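Local structure of polyketide synthase (Lyngbya majuscula 19L, 3QIT) at residues B[128-133]-B[221-226]. The protein probably releases the finished chain in curacin A biosynthesis as a decarboxylating alpha/beta-hydrolase thioesterase, hydrolysing the thioester and forming a terminal alkene. Sequence-based numbering, arbitrary orientation.
Sequences LPLPAE and SQYLEM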
loop_
_atom_site.group_PDB
_atom_site.type_symbol
_atom_site.label_atom_id
_atom_site.label_comp_id
_atom_site.label_asym_id
_atom_site.label_seq_id
_atom_site.Cartn_x
_atom_site.Cartn_y
_atom_site.Cartn_z
ATOM N N LEU B 128 -17.106 7.762 14.733
ATOM C CA LEU B 128 -16.584 7.920 13.387
ATOM C C LEU B 128 -15.769 9.197 13.306
ATOM O O LEU B 128 -16.266 10.257 13.637
ATOM C CB LEU B 128 -17.751 7.983 12.387
ATOM C CG LEU B 128 -17.321 8.151 10.929
ATOM C CD1 LEU B 128 -16.785 6.820 10.356
ATOM C CD2 LEU B 128 -18.495 8.705 10.105
ATOM N N PRO B 129 -14.491 9.088 12.887
ATOM C CA PRO B 129 -13.711 10.330 12.721
ATOM C C PRO B 129 -13.957 10.983 11.361
ATOM O O PRO B 129 -14.558 10.380 10.471
ATOM C CB PRO B 129 -12.255 9.857 12.855
ATOM C CG PRO B 129 -12.275 8.356 12.637
ATOM C CD PRO B 129 -13.706 7.865 12.646
ATOM N N LEU B 130 -13.522 12.228 11.210
ATOM C CA LEU B 130 -13.487 12.848 9.900
ATOM C C LEU B 130 -12.044 13.290 9.701
ATOM O O LEU B 130 -11.412 13.752 10.663
ATOM C CB LEU B 130 -14.410 14.064 9.839
ATOM C CG LEU B 130 -15.911 13.894 9.602
ATOM C CD1 LEU B 130 -16.556 15.278 9.392
ATOM C CD2 LEU B 130 -16.187 12.982 8.411
ATOM N N PRO B 131 -11.520 13.129 8.476
ATOM C CA PRO B 131 -10.205 13.684 8.135
ATOM C C PRO B 131 -10.189 15.198 8.291
ATOM O O PRO B 131 -11.176 15.876 7.959
ATOM C CB PRO B 131 -10.040 13.313 6.658
ATOM C CG PRO B 131 -10.950 12.167 6.434
ATOM C CD PRO B 131 -12.120 12.409 7.335
ATOM N N ALA B 132 -9.080 15.732 8.797
ATOM C CA ALA B 132 -8.927 17.183 8.936
ATOM C C ALA B 132 -8.902 17.869 7.568
ATOM O O ALA B 132 -8.465 17.278 6.572
ATOM C CB ALA B 132 -7.662 17.512 9.719
ATOM N N GLU B 133 -9.404 19.099 7.526
ATOM C CA GLU B 133 -9.243 19.963 6.369
ATOM C C GLU B 133 -7.744 20.233 6.257
ATOM O O GLU B 133 -7.142 20.777 7.184
ATOM C CB GLU B 133 -10.030 21.267 6.569
ATOM C CG GLU B 133 -10.017 22.234 5.384
ATOM C CD GLU B 133 -10.899 21.783 4.228
ATOM O OE1 GLU B 133 -12.014 21.272 4.476
ATOM O OE2 GLU B 133 -10.478 21.950 3.064
ATOM N N SER B 221 -12.895 16.144 1.769
ATOM C CA SER B 221 -13.917 16.315 0.735
ATOM C C SER B 221 -14.339 14.987 0.090
ATOM O O SER B 221 -15.527 14.669 0.018
ATOM C CB SER B 221 -13.409 17.291 -0.331
ATOM O OG SER B 221 -14.438 17.610 -1.243
ATOM N N GLN B 222 -13.355 14.209 -0.353
ATOM C CA GLN B 222 -13.603 12.907 -0.972
ATOM C C GLN B 222 -14.307 11.947 -0.002
ATOM O O GLN B 222 -15.235 11.223 -0.393
ATOM C CB GLN B 222 -12.288 12.294 -1.466
ATOM C CG GLN B 222 -12.448 11.078 -2.371
ATOM C CD GLN B 222 -12.555 11.441 -3.851
ATOM O OE1 GLN B 222 -13.452 12.182 -4.266
ATOM N NE2 GLN B 222 -11.642 10.903 -4.657
ATOM N N TYR B 223 -13.856 11.953 1.253
ATOM C CA TYR B 223 -14.428 11.084 2.275
ATOM C C TYR B 223 -15.906 11.375 2.512
ATOM O O TYR B 223 -16.701 10.450 2.647
ATOM C CB TYR B 223 -13.655 11.142 3.601
ATOM C CG TYR B 223 -14.183 10.116 4.578
ATOM C CD1 TYR B 223 -14.190 8.763 4.234
ATOM C CD2 TYR B 223 -14.735 10.493 5.804
ATOM C CE1 TYR B 223 -14.689 7.794 5.090
ATOM C CE2 TYR B 223 -15.243 9.518 6.692
ATOM C CZ TYR B 223 -15.216 8.168 6.315
ATOM O OH TYR B 223 -15.717 7.178 7.139
ATOM N N LEU B 224 -16.269 12.653 2.558
ATOM C CA LEU B 224 -17.673 13.031 2.715
ATOM C C LEU B 224 -18.502 12.514 1.543
ATOM O O LEU B 224 -19.655 12.112 1.721
ATOM C CB LEU B 224 -17.828 14.550 2.849
ATOM C CG LEU B 224 -17.249 15.207 4.111
ATOM C CD1 LEU B 224 -17.424 16.724 4.052
ATOM C CD2 LEU B 224 -17.897 14.637 5.373
ATOM N N GLU B 225 -17.919 12.505 0.346
ATOM C CA GLU B 225 -18.643 11.971 -0.799
ATOM C C GLU B 225 -18.918 10.481 -0.616
ATOM O O GLU B 225 -19.986 10.001 -0.993
ATOM C CB GLU B 225 -17.917 12.252 -2.121
ATOM C CG GLU B 225 -17.952 13.723 -2.553
ATOM C CD GLU B 225 -19.343 14.214 -2.975
ATOM O OE1 GLU B 225 -19.532 15.450 -3.063
ATOM O OE2 GLU B 225 -20.245 13.379 -3.229
ATOM N N MET B 226 -17.961 9.764 -0.030
ATOM C CA MET B 226 -18.160 8.358 0.322
ATOM C C MET B 226 -19.330 8.232 1.296
ATOM O O MET B 226 -20.253 7.439 1.061
ATOM C CB MET B 226 -16.882 7.754 0.921
ATOM C CG MET B 226 -17.106 6.516 1.804
ATOM S SD MET B 226 -15.593 5.623 2.192
ATOM C CE MET B 226 -15.307 4.820 0.621
HETATM O O HOH W 1 -14.012 8.204 9.183
#
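Y223 carries most of the apolar contact between the loop 128-133 and the helical segment 221-226, an example of one aromatic side chain reaching from a helix along an extended, proline-rich loop. Its CG stands anti to the backbone N (chi1 -174°), which sends the ring from the helix toward the loop. The side chain of P131 crosses that of Y223 at about a right angle near the base of the ring, its CD lying 3.6 Å from CD2 of Y223 and its CG resting against the tyrosine CB. L130 meets the same ring differently: its CD2 sits at the ring edge, near the plane, 3.9 Å from CD2 of Y223. That methyl is shared, because it also touches CD2 of L224, whose side chain crosses that of L130. Farther out, L128 and Y223 meet tip to tip, with L128 CD1 3.4 Å from the tyrosine OH.

No direct hydrogen bond joins the segments; the polar link is a water. The water O donates to P129 O at 2.6 Å. A weak bond, 2.9 Å long, joins the same water O to Y223 OH. The hydroxyl also bonds T110 OG1, so the phenol is held at its far end as well as packed along its length. An alanine in place of Y223 would probably loosen the loop from the helix, since the ring contacts with L130 and P131, the water link and the T110 bond would all go.

The loop follows strand 120-126, and P129 touches a probable Ser-His-Glu triad (S103, H269, E127), placing the contact beside the likely active site of this alpha/beta hydrolase. L128 and Y223 pack on helix 104-115, which starts within the presumed nucleophile elbow, whereas L130 and L224 lean together on helix 247-256.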